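Local coordinates for protein HIT family hydrolase (Legionella pneumophila subsp. pneumophila, PDB 6D6J) that probably hydrolyses nucleotide-type substrates, as a zinc-binding, two-chain member of the histidine triad family, at residues 48-53 and 69-74; 89-94 and 106-111; 56-61 and 93-98; 40-45 and 114-119. One frame throughout, in Å; residues are numbered along the deposited sequence.

Contact 1. Residues 48-53 and 69-74; sequences IIPKKH and ANILIR. With ZN (zinc ion), chain G.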
loop_
_atom_site.group_PDB
_atom_site.type_symbol
_atom_site.label_atom_id
_atom_site.label_comp_id
_atom_site.label_asym_id
_atom_site.label_seq_id
_atom_site.Cartn_x
_atom_site.Cartn_y
_atom_site.Cartn_z
ATOM N N ILE B 48 7.078 7.717 -1.618
ATOM C CA ILE B 48 6.104 8.801 -1.742
ATOM C C ILE B 48 5.650 9.141 -0.330
ATOM O O ILE B 48 5.170 8.262 0.404
ATOM C CB ILE B 48 4.912 8.437 -2.654
ATOM C CG1 ILE B 48 5.358 7.939 -4.054
ATOM C CG2 ILE B 48 4.006 9.661 -2.828
ATOM C CD1 ILE B 48 5.739 6.478 -4.165
ATOM N N ILE B 49 5.837 10.398 0.063
ATOM C CA ILE B 49 5.579 10.817 1.446
ATOM C C ILE B 49 4.654 12.025 1.489
ATOM O O ILE B 49 4.656 12.858 0.563
ATOM C CB ILE B 49 6.874 11.127 2.231
ATOM C CG1 ILE B 49 7.563 12.429 1.752
ATOM C CG2 ILE B 49 7.814 9.943 2.194
ATOM C CD1 ILE B 49 8.625 12.919 2.714
ATOM N N PRO B 50 3.888 12.189 2.562
ATOM C CA PRO B 50 3.299 13.506 2.831
ATOM C C PRO B 50 4.379 14.470 3.302
ATOM O O PRO B 50 5.342 14.075 3.966
ATOM C CB PRO B 50 2.312 13.211 3.967
ATOM C CG PRO B 50 2.957 12.094 4.747
ATOM C CD PRO B 50 3.736 11.271 3.711
ATOM N N LYS B 51 4.208 15.757 2.979
ATOM C CA LYS B 51 5.064 16.765 3.600
ATOM C C LYS B 51 4.716 16.943 5.081
ATOM O O LYS B 51 5.597 17.194 5.906
ATOM C CB LYS B 51 4.974 18.067 2.803
ATOM C CG LYS B 51 5.615 17.973 1.423
ATOM C CD LYS B 51 5.437 19.286 0.648
ATOM C CE LYS B 51 6.299 19.316 -0.578
ATOM N NZ LYS B 51 6.147 20.616 -1.290
ATOM N N LYS B 52 3.446 16.794 5.441
ATOM C CA LYS B 52 3.041 16.752 6.845
ATOM C C LYS B 52 3.671 15.544 7.541
ATOM O O LYS B 52 3.708 14.439 6.989
ATOM C CB LYS B 52 1.507 16.621 6.915
ATOM C CG LYS B 52 0.943 16.509 8.342
ATOM C CD LYS B 52 -0.558 16.475 8.314
ATOM C CE LYS B 52 -1.146 16.410 9.695
ATOM N NZ LYS B 52 -2.611 16.596 9.652
ATOM N N HIS B 53 4.157 15.745 8.771
ATOM C CA HIS B 53 4.698 14.644 9.555
ATOM C C HIS B 53 3.567 13.838 10.186
ATOM O O HIS B 53 2.823 14.342 11.033
ATOM C CB HIS B 53 5.641 15.162 10.635
ATOM C CG HIS B 53 6.244 14.064 11.443
ATOM N ND1 HIS B 53 7.380 13.381 11.050
ATOM C CD2 HIS B 53 5.833 13.492 12.597
ATOM C CE1 HIS B 53 7.651 12.449 11.947
ATOM N NE2 HIS B 53 6.725 12.489 12.888
ATOM N N ALA B 69 -4.830 8.588 0.556
ATOM C CA ALA B 69 -5.266 8.094 -0.747
ATOM C C ALA B 69 -4.537 8.809 -1.871
ATOM O O ALA B 69 -4.193 8.197 -2.889
ATOM C CB ALA B 69 -6.771 8.288 -0.891
ATOM N N ASN B 70 -4.264 10.101 -1.696
ATOM C CA ASN B 70 -3.591 10.861 -2.742
ATOM C C ASN B 70 -2.127 10.469 -2.874
ATOM O O ASN B 70 -1.562 10.559 -3.972
ATOM C CB ASN B 70 -3.773 12.358 -2.506
ATOM C CG ASN B 70 -5.163 12.819 -2.876
ATOM O OD1 ASN B 70 -5.875 12.129 -3.613
ATOM N ND2 ASN B 70 -5.566 13.950 -2.350
ATOM N N ILE B 71 -1.511 10.002 -1.788
ATOM C CA ILE B 71 -0.176 9.414 -1.882
ATOM C C ILE B 71 -0.205 8.179 -2.771
ATOM O O ILE B 71 0.675 7.981 -3.621
ATOM C CB ILE B 71 0.350 9.126 -0.466
ATOM C CG1 ILE B 71 0.735 10.443 0.212
ATOM C CG2 ILE B 71 1.505 8.130 -0.484
ATOM C CD1 ILE B 71 0.914 10.318 1.707
ATOM N N LEU B 72 -1.224 7.336 -2.596
ATOM C CA LEU B 72 -1.385 6.142 -3.419
ATOM C C LEU B 72 -1.648 6.506 -4.879
ATOM O O LEU B 72 -1.030 5.936 -5.791
ATOM C CB LEU B 72 -2.513 5.297 -2.833
ATOM C CG LEU B 72 -2.966 4.088 -3.631
ATOM C CD1 LEU B 72 -1.823 3.138 -3.896
ATOM C CD2 LEU B 72 -4.076 3.365 -2.877
ATOM N N ILE B 73 -2.523 7.484 -5.119
ATOM C CA ILE B 73 -2.783 7.923 -6.485
ATOM C C ILE B 73 -1.518 8.491 -7.115
ATOM O O ILE B 73 -1.200 8.190 -8.270
ATOM C CB ILE B 73 -3.952 8.920 -6.505
ATOM C CG1 ILE B 73 -5.258 8.219 -6.108
ATOM C CG2 ILE B 73 -4.098 9.559 -7.893
ATOM C CD1 ILE B 73 -6.363 9.176 -5.687
ATOM N N ARG B 74 -0.764 9.304 -6.370
ATOM C CA ARG B 74 0.477 9.828 -6.922
ATOM C C ARG B 74 1.455 8.701 -7.233
ATOM O O ARG B 74 2.136 8.738 -8.268
ATOM C CB ARG B 74 1.095 10.865 -5.991
ATOM C CG ARG B 74 2.454 11.413 -6.489
ATOM C CD ARG B 74 2.384 11.909 -7.943
ATOM N NE ARG B 74 1.299 12.872 -8.140
ATOM C CZ ARG B 74 0.960 13.404 -9.309
ATOM N NH1 ARG B 74 1.589 13.026 -10.421
ATOM N NH2 ARG B 74 -0.041 14.277 -9.371
HETATM ZN ZN ZN G . 8.718 13.695 9.495
#

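Contact 2. Residues 89-94 and 106-111; sequences YRLVFN and IHLHLL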
loop_
_atom_site.group_PDB
_atom_site.type_symbol
_atom_site.label_atom_id
_atom_site.label_comp_id
_atom_site.label_asym_id
_atom_site.label_seq_id
_atom_site.Cartn_x
_atom_site.Cartn_y
_atom_site.Cartn_z
ATOM N N TYR B 89 4.559 -3.572 -10.929
ATOM C CA TYR B 89 5.304 -3.036 -9.793
ATOM C C TYR B 89 4.535 -3.352 -8.519
ATOM O O TYR B 89 3.395 -3.832 -8.563
ATOM C CB TYR B 89 5.552 -1.528 -9.945
ATOM C CG TYR B 89 4.280 -0.719 -10.030
ATOM C CD1 TYR B 89 3.671 -0.453 -11.262
ATOM C CD2 TYR B 89 3.660 -0.243 -8.881
ATOM C CE1 TYR B 89 2.487 0.289 -11.336
ATOM C CE2 TYR B 89 2.505 0.498 -8.946
ATOM C CZ TYR B 89 1.927 0.769 -10.162
ATOM O OH TYR B 89 0.771 1.508 -10.182
ATOM N N ARG B 90 5.171 -3.077 -7.383
ATOM C CA ARG B 90 4.577 -3.331 -6.081
ATOM C C ARG B 90 4.579 -2.060 -5.246
ATOM O O ARG B 90 5.532 -1.263 -5.293
ATOM C CB ARG B 90 5.352 -4.439 -5.365
ATOM C CG ARG B 90 4.855 -4.755 -3.942
ATOM C CD ARG B 90 5.395 -6.092 -3.460
ATOM N NE ARG B 90 4.816 -7.178 -4.248
ATOM C CZ ARG B 90 5.354 -8.388 -4.407
ATOM N NH1 ARG B 90 6.524 -8.700 -3.836
ATOM N NH2 ARG B 90 4.720 -9.271 -5.174
ATOM N N LEU B 91 3.505 -1.875 -4.476
ATOM C CA LEU B 91 3.356 -0.761 -3.538
ATOM C C LEU B 91 3.277 -1.326 -2.124
ATOM O O LEU B 91 2.522 -2.280 -1.883
ATOM C CB LEU B 91 2.072 0.013 -3.850
ATOM C CG LEU B 91 2.011 0.687 -5.227
ATOM C CD1 LEU B 91 0.633 1.247 -5.489
ATOM C CD2 LEU B 91 3.057 1.770 -5.352
ATOM N N VAL B 92 4.051 -0.760 -1.194
ATOM C CA VAL B 92 4.122 -1.301 0.166
ATOM C C VAL B 92 4.059 -0.170 1.185
ATOM O O VAL B 92 4.856 0.775 1.114
ATOM C CB VAL B 92 5.428 -2.096 0.392
ATOM C CG1 VAL B 92 5.443 -2.698 1.795
ATOM C CG2 VAL B 92 5.599 -3.181 -0.668
ATOM N N PHE B 93 3.179 -0.303 2.188
ATOM C CA PHE B 93 3.290 0.467 3.430
ATOM C C PHE B 93 3.748 -0.476 4.533
ATOM O O PHE B 93 3.127 -1.522 4.752
ATOM C CB PHE B 93 1.955 1.064 3.912
ATOM C CG PHE B 93 1.443 2.257 3.134
ATOM C CD1 PHE B 93 2.098 3.494 3.187
ATOM C CD2 PHE B 93 0.249 2.156 2.427
ATOM C CE1 PHE B 93 1.569 4.591 2.513
ATOM C CE2 PHE B 93 -0.271 3.250 1.748
ATOM C CZ PHE B 93 0.379 4.466 1.809
ATOM N N ASN B 94 4.797 -0.098 5.251
ATOM C CA ASN B 94 5.225 -0.814 6.447
ATOM C C ASN B 94 4.713 -0.064 7.665
ATOM O O ASN B 94 4.737 1.169 7.689
ATOM C CB ASN B 94 6.747 -0.852 6.512
ATOM C CG ASN B 94 7.349 -1.743 5.447
ATOM O OD1 ASN B 94 6.662 -2.561 4.834
ATOM N ND2 ASN B 94 8.657 -1.625 5.256
ATOM N N ILE B 106 5.298 8.517 7.578
ATOM C CA ILE B 106 4.706 7.565 6.645
ATOM C C ILE B 106 5.313 7.710 5.254
ATOM O O ILE B 106 5.644 8.811 4.786
ATOM C CB ILE B 106 3.165 7.599 6.627
ATOM C CG1 ILE B 106 2.630 8.970 6.236
ATOM C CG2 ILE B 106 2.604 7.187 7.961
ATOM C CD1 ILE B 106 1.122 8.969 6.041
ATOM N N HIS B 107 5.456 6.569 4.585
ATOM C CA HIS B 107 6.037 6.529 3.253
ATOM C C HIS B 107 5.488 5.320 2.522
ATOM O O HIS B 107 5.430 4.219 3.068
ATOM C CB HIS B 107 7.573 6.491 3.287
ATOM C CG HIS B 107 8.149 5.477 4.232
ATOM N ND1 HIS B 107 8.144 5.653 5.600
ATOM C CD2 HIS B 107 8.819 4.323 4.004
ATOM C CE1 HIS B 107 8.756 4.634 6.177
ATOM N NE2 HIS B 107 9.168 3.806 5.233
ATOM N N LEU B 108 5.091 5.533 1.284
ATOM C CA LEU B 108 4.686 4.445 0.403
ATOM C C LEU B 108 5.883 4.050 -0.457
ATOM O O LEU B 108 6.471 4.900 -1.143
ATOM C CB LEU B 108 3.530 4.907 -0.483
ATOM C CG LEU B 108 2.948 3.882 -1.458
ATOM C CD1 LEU B 108 2.519 2.631 -0.707
ATOM C CD2 LEU B 108 1.737 4.500 -2.147
ATOM N N HIS B 109 6.243 2.763 -0.425
ATOM C CA HIS B 109 7.305 2.253 -1.284
ATOM C C HIS B 109 6.735 1.883 -2.642
ATOM O O HIS B 109 5.693 1.223 -2.727
ATOM C CB HIS B 109 7.892 0.963 -0.715
ATOM C CG HIS B 109 8.564 1.110 0.603
ATOM N ND1 HIS B 109 9.916 1.364 0.725
ATOM C CD2 HIS B 109 8.080 0.984 1.860
ATOM C CE1 HIS B 109 10.224 1.431 2.008
ATOM N NE2 HIS B 109 9.133 1.179 2.715
ATOM N N LEU B 110 7.440 2.279 -3.700
ATOM C CA LEU B 110 7.114 1.900 -5.071
ATOM C C LEU B 110 8.325 1.156 -5.619
ATOM O O LEU B 110 9.402 1.748 -5.769
ATOM C CB LEU B 110 6.804 3.150 -5.894
ATOM C CG LEU B 110 6.820 3.044 -7.423
ATOM C CD1 LEU B 110 5.921 1.950 -7.956
ATOM C CD2 LEU B 110 6.444 4.391 -8.017
ATOM N N LEU B 111 8.164 -0.138 -5.886
ATOM C CA LEU B 111 9.269 -1.005 -6.303
ATOM C C LEU B 111 8.964 -1.599 -7.669
ATOM O O LEU B 111 7.886 -2.170 -7.873
ATOM C CB LEU B 111 9.445 -2.169 -5.320
ATOM C CG LEU B 111 9.700 -1.788 -3.862
ATOM C CD1 LEU B 111 8.455 -1.995 -3.013
ATOM C CD2 LEU B 111 10.886 -2.578 -3.294
HETATM O O HOH W 1 6.288 2.316 4.809
HETATM O O HOH W 2 4.644 4.220 6.312
HETATM O O HOH W 3 9.623 1.138 5.617
#

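Contact 3. Residues 56-61 and 93-98; sequences TINDVN and FNVNSG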
loop_
_atom_site.group_PDB
_atom_site.type_symbol
_atom_site.label_atom_id
_atom_site.label_comp_id
_atom_site.label_asym_id
_atom_site.label_seq_id
_atom_site.Cartn_x
_atom_site.Cartn_y
_atom_site.Cartn_z
ATOM N N THR B 56 2.959 6.982 11.646
ATOM C CA THR B 56 2.625 5.659 11.118
ATOM C C THR B 56 1.226 5.685 10.517
ATOM O O THR B 56 0.438 6.605 10.758
ATOM C CB THR B 56 2.642 4.551 12.190
ATOM O OG1 THR B 56 1.464 4.651 12.996
ATOM C CG2 THR B 56 3.895 4.603 13.063
ATOM N N ILE B 57 0.895 4.626 9.770
ATOM C CA ILE B 57 -0.462 4.492 9.243
ATOM C C ILE B 57 -1.487 4.517 10.367
ATOM O O ILE B 57 -2.616 4.974 10.168
ATOM C CB ILE B 57 -0.572 3.196 8.407
ATOM C CG1 ILE B 57 0.321 3.271 7.153
ATOM C CG2 ILE B 57 -2.028 2.870 8.049
ATOM C CD1 ILE B 57 -0.098 4.318 6.119
ATOM N N ASN B 58 -1.127 4.018 11.560
ATOM C CA ASN B 58 -2.084 4.017 12.666
ATOM C C ASN B 58 -2.490 5.422 13.082
ATOM O O ASN B 58 -3.524 5.584 13.739
ATOM C CB ASN B 58 -1.507 3.312 13.896
ATOM C CG ASN B 58 -1.192 1.864 13.646
ATOM O OD1 ASN B 58 -1.863 1.191 12.869
ATOM N ND2 ASN B 58 -0.150 1.373 14.291
ATOM N N ASP B 59 -1.697 6.427 12.725
ATOM C CA ASP B 59 -1.945 7.809 13.098
ATOM C C ASP B 59 -2.705 8.574 12.031
ATOM O O ASP B 59 -2.919 9.778 12.199
ATOM C CB ASP B 59 -0.621 8.484 13.434
ATOM C CG ASP B 59 0.153 7.693 14.456
ATOM O OD1 ASP B 59 1.271 7.198 14.147
ATOM O OD2 ASP B 59 -0.413 7.471 15.544
ATOM N N VAL B 60 -3.139 7.905 10.960
ATOM C CA VAL B 60 -3.958 8.533 9.927
ATOM C C VAL B 60 -5.412 8.363 10.330
ATOM O O VAL B 60 -5.949 7.250 10.296
ATOM C CB VAL B 60 -3.729 7.897 8.555
ATOM C CG1 VAL B 60 -4.636 8.542 7.511
ATOM C CG2 VAL B 60 -2.265 8.001 8.148
ATOM N N ASN B 61 -6.058 9.455 10.680
ATOM C CA ASN B 61 -7.478 9.392 10.953
ATOM C C ASN B 61 -8.231 9.984 9.780
ATOM O O ASN B 61 -7.663 10.223 8.709
ATOM C CB ASN B 61 -7.785 10.018 12.305
ATOM C CG ASN B 61 -7.124 9.264 13.429
ATOM O OD1 ASN B 61 -6.397 9.838 14.232
ATOM N ND2 ASN B 61 -7.340 7.950 13.467
ATOM N N PHE B 93 3.179 -0.303 2.188
ATOM C CA PHE B 93 3.290 0.467 3.430
ATOM C C PHE B 93 3.748 -0.476 4.533
ATOM O O PHE B 93 3.127 -1.522 4.752
ATOM C CB PHE B 93 1.955 1.064 3.912
ATOM C CG PHE B 93 1.443 2.257 3.134
ATOM C CD1 PHE B 93 2.098 3.494 3.187
ATOM C CD2 PHE B 93 0.249 2.156 2.427
ATOM C CE1 PHE B 93 1.569 4.591 2.513
ATOM C CE2 PHE B 93 -0.271 3.250 1.748
ATOM C CZ PHE B 93 0.379 4.466 1.809
ATOM N N ASN B 94 4.797 -0.098 5.251
ATOM C CA ASN B 94 5.225 -0.814 6.447
ATOM C C ASN B 94 4.713 -0.064 7.665
ATOM O O ASN B 94 4.737 1.169 7.689
ATOM C CB ASN B 94 6.747 -0.852 6.512
ATOM C CG ASN B 94 7.349 -1.743 5.447
ATOM O OD1 ASN B 94 6.662 -2.561 4.834
ATOM N ND2 ASN B 94 8.657 -1.625 5.256
ATOM N N VAL B 95 4.276 -0.798 8.687
ATOM C CA VAL B 95 3.746 -0.169 9.894
ATOM C C VAL B 95 4.431 -0.766 11.114
ATOM O O VAL B 95 4.240 -1.952 11.431
ATOM C CB VAL B 95 2.216 -0.278 9.995
ATOM C CG1 VAL B 95 1.709 0.584 11.157
ATOM C CG2 VAL B 95 1.570 0.151 8.677
ATOM N N ASN B 96 5.207 0.063 11.810
ATOM C CA ASN B 96 5.905 -0.299 13.040
ATOM C C ASN B 96 7.006 -1.330 12.808
ATOM O O ASN B 96 7.214 -1.798 11.683
ATOM C CB ASN B 96 4.928 -0.631 14.181
ATOM C CG ASN B 96 4.352 0.625 14.786
ATOM O OD1 ASN B 96 5.049 1.633 14.852
ATOM N ND2 ASN B 96 3.087 0.594 15.196
ATOM N N SER B 97 7.746 -1.668 13.856
ATOM C CA SER B 97 8.949 -2.468 13.663
ATOM C C SER B 97 8.624 -3.837 13.082
ATOM O O SER B 97 9.348 -4.333 12.213
ATOM C CB SER B 97 9.728 -2.596 14.977
ATOM O OG SER B 97 10.972 -3.241 14.754
ATOM N N GLY B 98 7.544 -4.474 13.547
ATOM C CA GLY B 98 7.190 -5.783 13.032
ATOM C C GLY B 98 6.779 -5.755 11.579
ATOM O O GLY B 98 6.849 -6.789 10.902
HETATM O O HOH W 4 3.519 3.333 8.946
HETATM O O HOH W 5 1.407 2.832 16.226
#

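Contact 4. Residues 40-45 and 114-119; sequences PQAPTH and RQMTWP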
loop_
_atom_site.group_PDB
_atom_site.type_symbol
_atom_site.label_atom_id
_atom_site.label_comp_id
_atom_site.label_asym_id
_atom_site.label_seq_id
_atom_site.Cartn_x
_atom_site.Cartn_y
_atom_site.Cartn_z
ATOM N N PRO B 40 17.909 0.942 -2.512
ATOM C CA PRO B 40 16.840 0.374 -3.337
ATOM C C PRO B 40 16.849 -1.147 -3.285
ATOM O O PRO B 40 17.900 -1.794 -3.331
ATOM C CB PRO B 40 17.177 0.894 -4.744
ATOM C CG PRO B 40 18.676 1.109 -4.703
ATOM C CD PRO B 40 18.912 1.661 -3.320
ATOM N N GLN B 41 15.650 -1.709 -3.180
ATOM C CA GLN B 41 15.444 -3.147 -3.098
ATOM C C GLN B 41 15.016 -3.750 -4.423
ATOM O O GLN B 41 14.783 -4.959 -4.500
ATOM C CB GLN B 41 14.400 -3.454 -2.023
ATOM C CG GLN B 41 14.800 -2.966 -0.634
ATOM C CD GLN B 41 16.067 -3.608 -0.146
ATOM O OE1 GLN B 41 16.128 -4.828 0.036
ATOM N NE2 GLN B 41 17.088 -2.790 0.081
ATOM N N ALA B 42 14.868 -2.918 -5.446
ATOM C CA ALA B 42 14.536 -3.327 -6.801
ATOM C C ALA B 42 15.223 -2.331 -7.717
ATOM O O ALA B 42 15.705 -1.288 -7.255
ATOM C CB ALA B 42 13.014 -3.313 -7.007
ATOM N N PRO B 43 15.282 -2.611 -9.023
ATOM C CA PRO B 43 16.036 -1.705 -9.905
ATOM C C PRO B 43 15.555 -0.265 -9.861
ATOM O O PRO B 43 16.379 0.641 -10.037
ATOM C CB PRO B 43 15.931 -2.379 -11.282
ATOM C CG PRO B 43 15.872 -3.856 -10.934
ATOM C CD PRO B 43 14.952 -3.874 -9.723
ATOM N N THR B 44 14.258 -0.028 -9.644
ATOM C CA THR B 44 13.750 1.291 -9.281
ATOM C C THR B 44 13.002 1.166 -7.961
ATOM O O THR B 44 12.129 0.296 -7.812
ATOM C CB THR B 44 12.814 1.866 -10.355
ATOM O OG1 THR B 44 13.566 2.113 -11.544
ATOM C CG2 THR B 44 12.152 3.180 -9.916
ATOM N N HIS B 45 13.324 2.039 -7.008
ATOM C CA HIS B 45 12.673 2.017 -5.696
ATOM C C HIS B 45 12.458 3.459 -5.248
ATOM O O HIS B 45 13.413 4.179 -4.920
ATOM C CB HIS B 45 13.530 1.219 -4.713
ATOM C CG HIS B 45 12.907 0.995 -3.374
ATOM N ND1 HIS B 45 13.457 0.105 -2.476
ATOM C CD2 HIS B 45 11.838 1.558 -2.755
ATOM C CE1 HIS B 45 12.751 0.126 -1.361
ATOM N NE2 HIS B 45 11.755 0.989 -1.505
ATOM N N ARG B 114 11.895 -5.252 -11.966
ATOM C CA ARG B 114 12.112 -6.685 -12.018
ATOM C C ARG B 114 10.805 -7.350 -11.621
ATOM O O ARG B 114 9.875 -6.701 -11.134
ATOM C CB ARG B 114 13.217 -7.133 -11.057
ATOM C CG ARG B 114 12.900 -6.902 -9.580
ATOM C CD ARG B 114 13.896 -7.648 -8.694
ATOM N NE ARG B 114 13.862 -7.203 -7.295
ATOM C CZ ARG B 114 13.019 -7.668 -6.369
ATOM N NH1 ARG B 114 12.101 -8.578 -6.686
ATOM N NH2 ARG B 114 13.077 -7.209 -5.123
ATOM N N GLN B 115 10.743 -8.660 -11.810
ATOM C CA GLN B 115 9.625 -9.431 -11.279
ATOM C C GLN B 115 9.647 -9.371 -9.750
ATOM O O GLN B 115 10.659 -9.695 -9.113
ATOM C CB GLN B 115 9.719 -10.885 -11.752
ATOM C CG GLN B 115 8.602 -11.758 -11.193
ATOM C CD GLN B 115 7.252 -11.383 -11.780
ATOM O OE1 GLN B 115 7.087 -11.367 -12.997
ATOM N NE2 GLN B 115 6.290 -11.074 -10.925
ATOM N N MET B 116 8.538 -8.942 -9.160
ATOM C CA MET B 116 8.372 -8.987 -7.712
ATOM C C MET B 116 7.811 -10.358 -7.350
ATOM O O MET B 116 6.970 -10.902 -8.070
ATOM C CB MET B 116 7.438 -7.858 -7.262
ATOM C CG MET B 116 7.903 -6.467 -7.758
ATOM S SD MET B 116 9.580 -6.003 -7.284
ATOM C CE MET B 116 9.455 -5.993 -5.495
ATOM N N THR B 117 8.285 -10.922 -6.241
ATOM C CA THR B 117 8.016 -12.319 -5.909
ATOM C C THR B 117 7.161 -12.420 -4.649
ATOM O O THR B 117 6.856 -11.424 -3.976
ATOM C CB THR B 117 9.327 -13.110 -5.764
ATOM O OG1 THR B 117 10.075 -12.579 -4.665
ATOM C CG2 THR B 117 10.159 -13.026 -7.038
ATOM N N TRP B 118 6.750 -13.644 -4.339
ATOM C CA TRP B 118 5.785 -13.877 -3.277
ATOM C C TRP B 118 6.368 -14.930 -2.342
ATOM O O TRP B 118 6.889 -15.948 -2.816
ATOM C CB TRP B 118 4.461 -14.374 -3.878
ATOM C CG TRP B 118 3.251 -14.106 -3.020
ATOM C CD1 TRP B 118 2.407 -15.029 -2.451
ATOM C CD2 TRP B 118 2.738 -12.821 -2.653
ATOM N NE1 TRP B 118 1.398 -14.389 -1.767
ATOM C CE2 TRP B 118 1.577 -13.033 -1.877
ATOM C CE3 TRP B 118 3.138 -11.503 -2.930
ATOM C CZ2 TRP B 118 0.819 -11.980 -1.363
ATOM C CZ3 TRP B 118 2.384 -10.457 -2.424
ATOM C CH2 TRP B 118 1.241 -10.702 -1.641
ATOM N N PRO B 119 6.319 -14.727 -1.015
ATOM C CA PRO B 119 5.633 -13.650 -0.291
ATOM C C PRO B 119 6.378 -12.315 -0.374
ATOM O O PRO B 119 7.567 -12.277 -0.726
ATOM C CB PRO B 119 5.669 -14.142 1.170
ATOM C CG PRO B 119 6.924 -14.988 1.247
ATOM C CD PRO B 119 6.969 -15.690 -0.098
HETATM O O HOH W 6 16.566 -6.359 -7.051
#

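Contact 1. Residues 48-53 and 69-74
Ile-71, on one face of helix 62-81, carries this contact through two branches that reach separate points of the strand ending at Pro-50. Its CG2 lies 3.8 Å from Ile-48 CG2, the two isoleucines sliding past each other in opposite directions, and the same methyl also reaches the backbone, Ile-71 CG2 lying 3.8 Å from Ile-48 O. The other branch leaves with CG1 beside the backbone N (chi1 -73°). Its terminal methyl CD1 lodges against the proline ring, 3.6 Å from Pro-50 CD. Arg-74 adds only its aliphatic part, with CG 4.3 Å from Ile-48 CG2, before the guanidinium turns away. Ile-48 packs further along the helix on Ala-75 and Leu-78. The side-chain contacts are apolar, and the short helix and strand axes pass 8.4 Å apart at 153°.

The polar chemistry begins where the strand ends. Pro-50 O takes a hydrogen bond from NE2 of His-105, a second-shell grip on a histidine whose ND1 binds zinc. His-53 ND1 binds the same zinc ion at 2.1 Å, with Cys-11 and Cys-14 completing the site. Lys-51 and Lys-52 form salt bridges with Glu-28 and Asp-64 respectively.

A helix packed on an antiparallel sheet, nearly antiparallel to strand 44-50, belongs to the alpha/beta histidine triad (HIT) fold; in this protein the Cys2His2 zinc site lies beside it.

Contact 2. Residues 89-94 and 106-111
Val-92 and His-109 form one hydrogen-bonded pair of this antiparallel ladder, and Arg-90 with Leu-111 the other. Four backbone bonds result, including Arg-90 N to Leu-111 O at 2.9 Å and His-109 N to Val-92 O, also 2.9 Å. Between them stands the non-hydrogen-bonded pair Leu-91 and Leu-110; Leu-91 CA makes a CA-H...O contact with His-109 O at 3.2 Å.

Apolar packing gathers on the face of Leu-91 and Leu-110. Leu-110 CD1 presses on Tyr-89 CD2 at 3.3 Å. Leu-108, with CG anti to its backbone N (chi1 -179°), lays CD1 over the centre of the Phe-93 ring, a CH-pi contact 3.6 Å from the centroid and 6° off the normal.

Waters bridge the polar end. One water joins Asn-94 ND2, His-109 NE2 and His-107 NE2, the last at 2.7 Å. Another accepts from Asn-94 N and donates to His-107 O. His-107 ND1 is tied to His-105 O, His-109 ND1 to His-45 NE2, and Asn-94 OD1 to Arg-90 of the second subunit, whose strand continues the sheet.

His-105, His-107 and His-109 belong to the predicted histidine triad motif, in which His-107 would probably carry the AMP intermediate.

Contact 3. Residues 56-61 and 93-98
Ile-57 fills the tight part of the contact, its CG1 beside the backbone N (chi1 -65°) and its CD1 over the Phe-93 ring face opposite the one Leu-108 covers. This CH-pi contact measures 3.9 Å from Ile-57 CD1 to the ring centroid, the methyl offset toward the rim. Ile-57 CG1 packs on Val-95 CG2 at 3.7 Å, and a water bridges Ile-57 N to Asn-94 O.

The other side is looser and wet. Asn-58 ND2 touches Val-95 CG1 at 3.7 Å. Asn-58 ND2 shares a water with Asn-96 ND2, and both amides donate to Ser-85 O of the second subunit; Asn-58 OD1 is bonded to Tyr-89 OH of that subunit. Thr-56 OG1 braces the 3-10 turn, donating to Asp-59 OD1 at 2.8 Å.

The turn links strand 44-50 to helix 62-81 in the chain and packs on the end of strand 89-95; Leu-68 of the helix touches both Ile-57 and Phe-93.

Contact 4. Residues 40-45 and 114-119
Arg-114 crosses Pro-43 and ends at the backbone of Gln-41. Its CB starts near Pro-43 CD, with CG held between the backbone N and the carbonyl carbon (chi1 64°). CG makes the closer touch, 3.7 Å from Pro-43 CD, the two side chains meeting at about a right angle, and CD continues past the same atom. From CG the chain runs extended to NE, which passes Ala-42 CB at 4.0 Å and donates to a water at 2.8 Å. At the tip, NH2 gives a nearly straight bond to Gln-41 O, 2.9 Å with an angle of 169° at the hydrogen, the oxygen lying near the guanidinium plane. NH1 turns back to Gln-115 O at 3.0 Å and forms a salt bridge with the terminal carboxylate of Gly-121 of the second subunit. Met-116 SD covers one face of the guanidinium, 3.6 Å above its plane and toward the rim. The accepting loop is itself fixed by Gln-41 N, which donates to His-45 ND1 in the ring plane.

The contact joins the loop leading into strand 44-50 to the one after strand 108-112, whose Leu-111 packs on Gln-41, Ala-42 and Met-116.

Contacts 1 and 2 form the buried interior and meet directly: Ile-48 O reaches Leu-108 N between neighbouring strands, and Leu-72 packs on Leu-91. Contact 1 is mostly apolar until its zinc end, whereas contact 2 combines a backbone ladder with a watered histidine cluster. Contact 3, still largely buried but farther from the centre, shares Phe-93 and Asn-94 with contact 2, carrying strand 89-95 out to a turn where methyl packing gives way to water. Contact 4 is the most solvent-facing, resting on one arginine, yet it ties back to contact 2 through His-45 with His-109 and Thr-117 with Arg-90. It shares strand 44-50 with contact 1 from across the chain's centre. All four touch the second subunit.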